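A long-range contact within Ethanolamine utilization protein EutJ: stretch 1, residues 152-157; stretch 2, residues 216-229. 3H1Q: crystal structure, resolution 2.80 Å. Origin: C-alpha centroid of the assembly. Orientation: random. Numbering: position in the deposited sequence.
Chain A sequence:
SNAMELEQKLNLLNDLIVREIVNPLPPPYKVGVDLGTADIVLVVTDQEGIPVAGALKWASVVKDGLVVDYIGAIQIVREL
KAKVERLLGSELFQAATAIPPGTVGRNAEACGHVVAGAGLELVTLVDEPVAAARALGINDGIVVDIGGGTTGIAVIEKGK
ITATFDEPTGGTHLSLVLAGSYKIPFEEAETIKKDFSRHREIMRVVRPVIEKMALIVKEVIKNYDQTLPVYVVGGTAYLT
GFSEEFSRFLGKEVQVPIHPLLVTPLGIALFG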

# COMPACT_ATOMS: atom_id res chain seq x y z
N GLY A 152 -1.29 10.05 -0.77
CA GLY A 152 -0.02 10.55 -0.32
C GLY A 152 0.92 10.76 -1.47
O GLY A 152 1.74 9.89 -1.80
N ILE A 153 0.81 11.93 -2.08
CA ILE A 153 1.61 12.30 -3.25
C ILE A 153 3.09 12.44 -2.88
O ILE A 153 3.42 12.69 -1.72
CB ILE A 153 1.12 13.62 -3.87
CG1 ILE A 153 -0.41 13.79 -3.69
CG2 ILE A 153 1.53 13.71 -5.32
CD1 ILE A 153 -1.26 12.79 -4.42
N ALA A 154 3.96 12.28 -3.87
CA ALA A 154 5.39 12.36 -3.63
C ALA A 154 6.15 12.44 -4.94
O ALA A 154 5.68 11.94 -5.96
CB ALA A 154 5.86 11.17 -2.80
N VAL A 155 7.32 13.07 -4.89
CA VAL A 155 8.11 13.36 -6.08
C VAL A 155 9.55 12.93 -5.89
O VAL A 155 10.27 13.47 -5.06
CB VAL A 155 8.11 14.86 -6.40
CG1 VAL A 155 9.09 15.18 -7.54
CG2 VAL A 155 6.70 15.33 -6.75
N ILE A 156 9.97 11.96 -6.69
CA ILE A 156 11.36 11.53 -6.67
C ILE A 156 12.02 11.89 -7.99
O ILE A 156 11.39 11.85 -9.03
CB ILE A 156 11.47 10.02 -6.41
N GLU A 157 13.29 12.26 -7.91
CA GLU A 157 14.09 12.61 -9.07
C GLU A 157 15.54 12.33 -8.74
O GLU A 157 15.91 12.34 -7.56
CB GLU A 157 13.89 14.08 -9.42
N ILE A 216 -6.76 16.96 -7.54
CA ILE A 216 -5.93 17.29 -6.40
C ILE A 216 -4.45 17.04 -6.74
O ILE A 216 -3.58 17.82 -6.36
CB ILE A 216 -6.38 16.52 -5.14
CG1 ILE A 216 -7.79 16.98 -4.74
CG2 ILE A 216 -5.39 16.70 -3.99
CD1 ILE A 216 -8.45 16.11 -3.68
N VAL A 217 -4.19 15.97 -7.47
CA VAL A 217 -2.83 15.61 -7.84
C VAL A 217 -2.37 16.57 -8.91
O VAL A 217 -1.29 17.14 -8.80
CB VAL A 217 -2.73 14.18 -8.38
CG1 VAL A 217 -1.28 13.77 -8.57
CG2 VAL A 217 -3.47 13.20 -7.45
N LYS A 218 -3.22 16.74 -9.92
CA LYS A 218 -3.02 17.69 -11.02
C LYS A 218 -2.42 18.96 -10.47
O LYS A 218 -1.39 19.44 -10.96
CB LYS A 218 -4.35 18.03 -11.71
CG LYS A 218 -4.22 18.71 -13.08
CD LYS A 218 -5.58 18.90 -13.81
CE LYS A 218 -5.99 20.38 -13.91
NZ LYS A 218 -7.35 20.63 -14.53
N GLU A 219 -3.09 19.48 -9.43
CA GLU A 219 -2.67 20.66 -8.71
C GLU A 219 -1.24 20.57 -8.20
O GLU A 219 -0.40 21.41 -8.51
CB GLU A 219 -3.62 20.94 -7.54
CG GLU A 219 -4.48 22.16 -7.74
CD GLU A 219 -3.69 23.49 -7.67
OE1 GLU A 219 -4.28 24.51 -7.22
OE2 GLU A 219 -2.50 23.54 -8.08
N VAL A 220 -0.95 19.54 -7.42
CA VAL A 220 0.36 19.41 -6.82
C VAL A 220 1.46 19.24 -7.87
O VAL A 220 2.62 19.59 -7.64
CB VAL A 220 0.34 18.26 -5.85
CG1 VAL A 220 1.48 18.39 -4.84
CG2 VAL A 220 -1.00 18.24 -5.13
N ILE A 221 1.08 18.71 -9.03
CA ILE A 221 1.99 18.53 -10.17
C ILE A 221 2.00 19.79 -11.04
O ILE A 221 2.78 19.89 -11.99
CB ILE A 221 1.60 17.28 -11.06
CG1 ILE A 221 1.09 16.10 -10.21
CG2 ILE A 221 2.74 16.87 -12.03
CD1 ILE A 221 1.88 15.80 -8.93
N LYS A 222 1.12 20.75 -10.71
CA LYS A 222 1.03 22.08 -11.35
C LYS A 222 2.21 22.97 -10.94
O LYS A 222 2.24 24.16 -11.26
CB LYS A 222 -0.28 22.77 -10.95
CG LYS A 222 -0.60 24.09 -11.63
CD LYS A 222 -1.26 25.08 -10.66
CE LYS A 222 -0.33 26.23 -10.26
NZ LYS A 222 -0.30 27.33 -11.28
N ASN A 223 3.17 22.39 -10.22
CA ASN A 223 4.40 23.09 -9.85
C ASN A 223 5.65 22.27 -10.19
O ASN A 223 6.78 22.79 -10.13
CB ASN A 223 4.37 23.49 -8.37
CG ASN A 223 3.73 24.87 -8.14
OD1 ASN A 223 2.55 25.08 -8.44
ND2 ASN A 223 4.51 25.81 -7.62
N TYR A 224 5.44 21.01 -10.59
CA TYR A 224 6.54 20.09 -10.88
C TYR A 224 6.60 19.56 -12.30
O TYR A 224 5.58 19.37 -12.97
CB TYR A 224 6.55 18.93 -9.90
CG TYR A 224 6.81 19.37 -8.49
CD1 TYR A 224 8.12 19.50 -8.02
CD2 TYR A 224 5.75 19.65 -7.62
CE1 TYR A 224 8.37 19.90 -6.71
CE2 TYR A 224 5.99 20.06 -6.31
CZ TYR A 224 7.30 20.17 -5.86
OH TYR A 224 7.54 20.58 -4.56
N ASP A 225 7.83 19.32 -12.72
CA ASP A 225 8.19 18.81 -14.03
C ASP A 225 7.16 17.85 -14.65
O ASP A 225 6.76 16.86 -14.03
CB ASP A 225 9.56 18.14 -13.90
CG ASP A 225 10.08 17.66 -15.21
OD1 ASP A 225 9.42 17.89 -16.24
OD2 ASP A 225 11.17 17.07 -15.20
N GLN A 226 6.75 18.15 -15.87
CA GLN A 226 5.76 17.33 -16.58
C GLN A 226 6.36 16.14 -17.33
O GLN A 226 5.62 15.21 -17.69
CB GLN A 226 4.93 18.18 -17.53
CG GLN A 226 4.02 19.19 -16.84
CD GLN A 226 3.08 18.54 -15.86
OE1 GLN A 226 3.08 18.87 -14.67
NE2 GLN A 226 2.28 17.59 -16.35
N THR A 227 7.67 16.16 -17.56
CA THR A 227 8.40 14.99 -18.05
C THR A 227 8.11 13.81 -17.13
O THR A 227 8.01 12.67 -17.59
CB THR A 227 9.93 15.22 -18.09
OG1 THR A 227 10.20 16.52 -18.60
CG2 THR A 227 10.63 14.21 -18.97
N LEU A 228 7.94 14.10 -15.84
CA LEU A 228 7.78 13.07 -14.81
C LEU A 228 6.68 12.04 -15.09
O LEU A 228 5.49 12.41 -15.21
CB LEU A 228 7.55 13.70 -13.44
CG LEU A 228 8.73 14.39 -12.76
CD1 LEU A 228 8.24 15.34 -11.67
CD2 LEU A 228 9.74 13.36 -12.22
N PRO A 229 7.08 10.75 -15.19
CA PRO A 229 6.15 9.63 -15.25
C PRO A 229 5.37 9.56 -13.95
O PRO A 229 5.79 10.11 -12.95
CB PRO A 229 7.07 8.42 -15.39
CG PRO A 229 8.28 8.97 -16.06
CD PRO A 229 8.47 10.30 -15.41

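The contact between the strand 152-157 and the segment 216-229 is an apolar one, built around two side chains of the strand, Ile153 and Val155. Both are buried, and both direct their CA-to-CB bonds toward the second stretch, whereas Ala154 between them points away. This is the alternation expected of an extended backbone: every second residue faces the same side, so a strand can offer a row of hydrophobic groups to one partner while the intervening residues serve the other side.

Ile153 contributes the largest covered area, 84 Å², and reaches two residues four positions apart. Its CD1 lies 3.8 Å from CG2 of Val217, and its CG2 lies 4.2 Å from CD1 of Ile221. Isoleucine suits this place because its branched, wholly apolar side chain covers both partners: CD1 packs on Val217, and CG2 of Ile153 meets Ile221 and also lies 4.3 Å from CG1 of Val217. Its chi1 of -32° lies between the usual wells. The partners make their approach differently: the CA-to-CB bond of Val217 runs sideways to the strand, yet the short side chain, with chi1 in t, is close enough for a methyl to touch. Ile221 also starts sideways, but its m, m conformation brings the end of the longer side chain nearer. The backbone hydrogen bond from Ile221 N to Val217 O, at 2.9 Å, helps fix the spacing of the two partners.

Val155 extends the packing to the loop that follows, and 68 Å² of it is covered. With chi1 in t, CG2 of Val155 comes 4.4 Å from CG of Tyr224, over one face of the ring, and CG1 of Val155 comes 4.2 Å from CD1 of Leu228. A beta-branched residue is well suited to a strand, and here its compact fork packs against both an aromatic ring and a leucine. Tyr224 offers a broad apolar surface while remaining partly exposed, which is appropriate for a ring carrying a polar hydroxyl. Leu228, by contrast, is buried. Its m, t side chain also places CD2 3.9 Å from the backbone oxygen of Ile156, so the leucine packs against the strand's main chain as well as the side chain of Val155. Ile156 itself points its CA-to-CB bond away.

Toward the edge, the character changes. No hydrogen bond crosses between the two stretches among the atoms modelled, and the 325 Å² buried in total is held by shape and hydrophobic packing. Polar groups instead organise the loop. OD1 of Asp225 accepts hydrogen bonds from both Thr227 OG1 and Thr227 N, each at 2.8 Å, a compact arrangement that ties the turn together just before Leu228. Both residues are exposed, where a carboxylate and a hydroxyl can also meet solvent. Lys218, Glu219 and Lys222 are likewise exposed and out of reach of the strand, so the charged side chains of the helical region and the turn after it stay clear of the apolar contact.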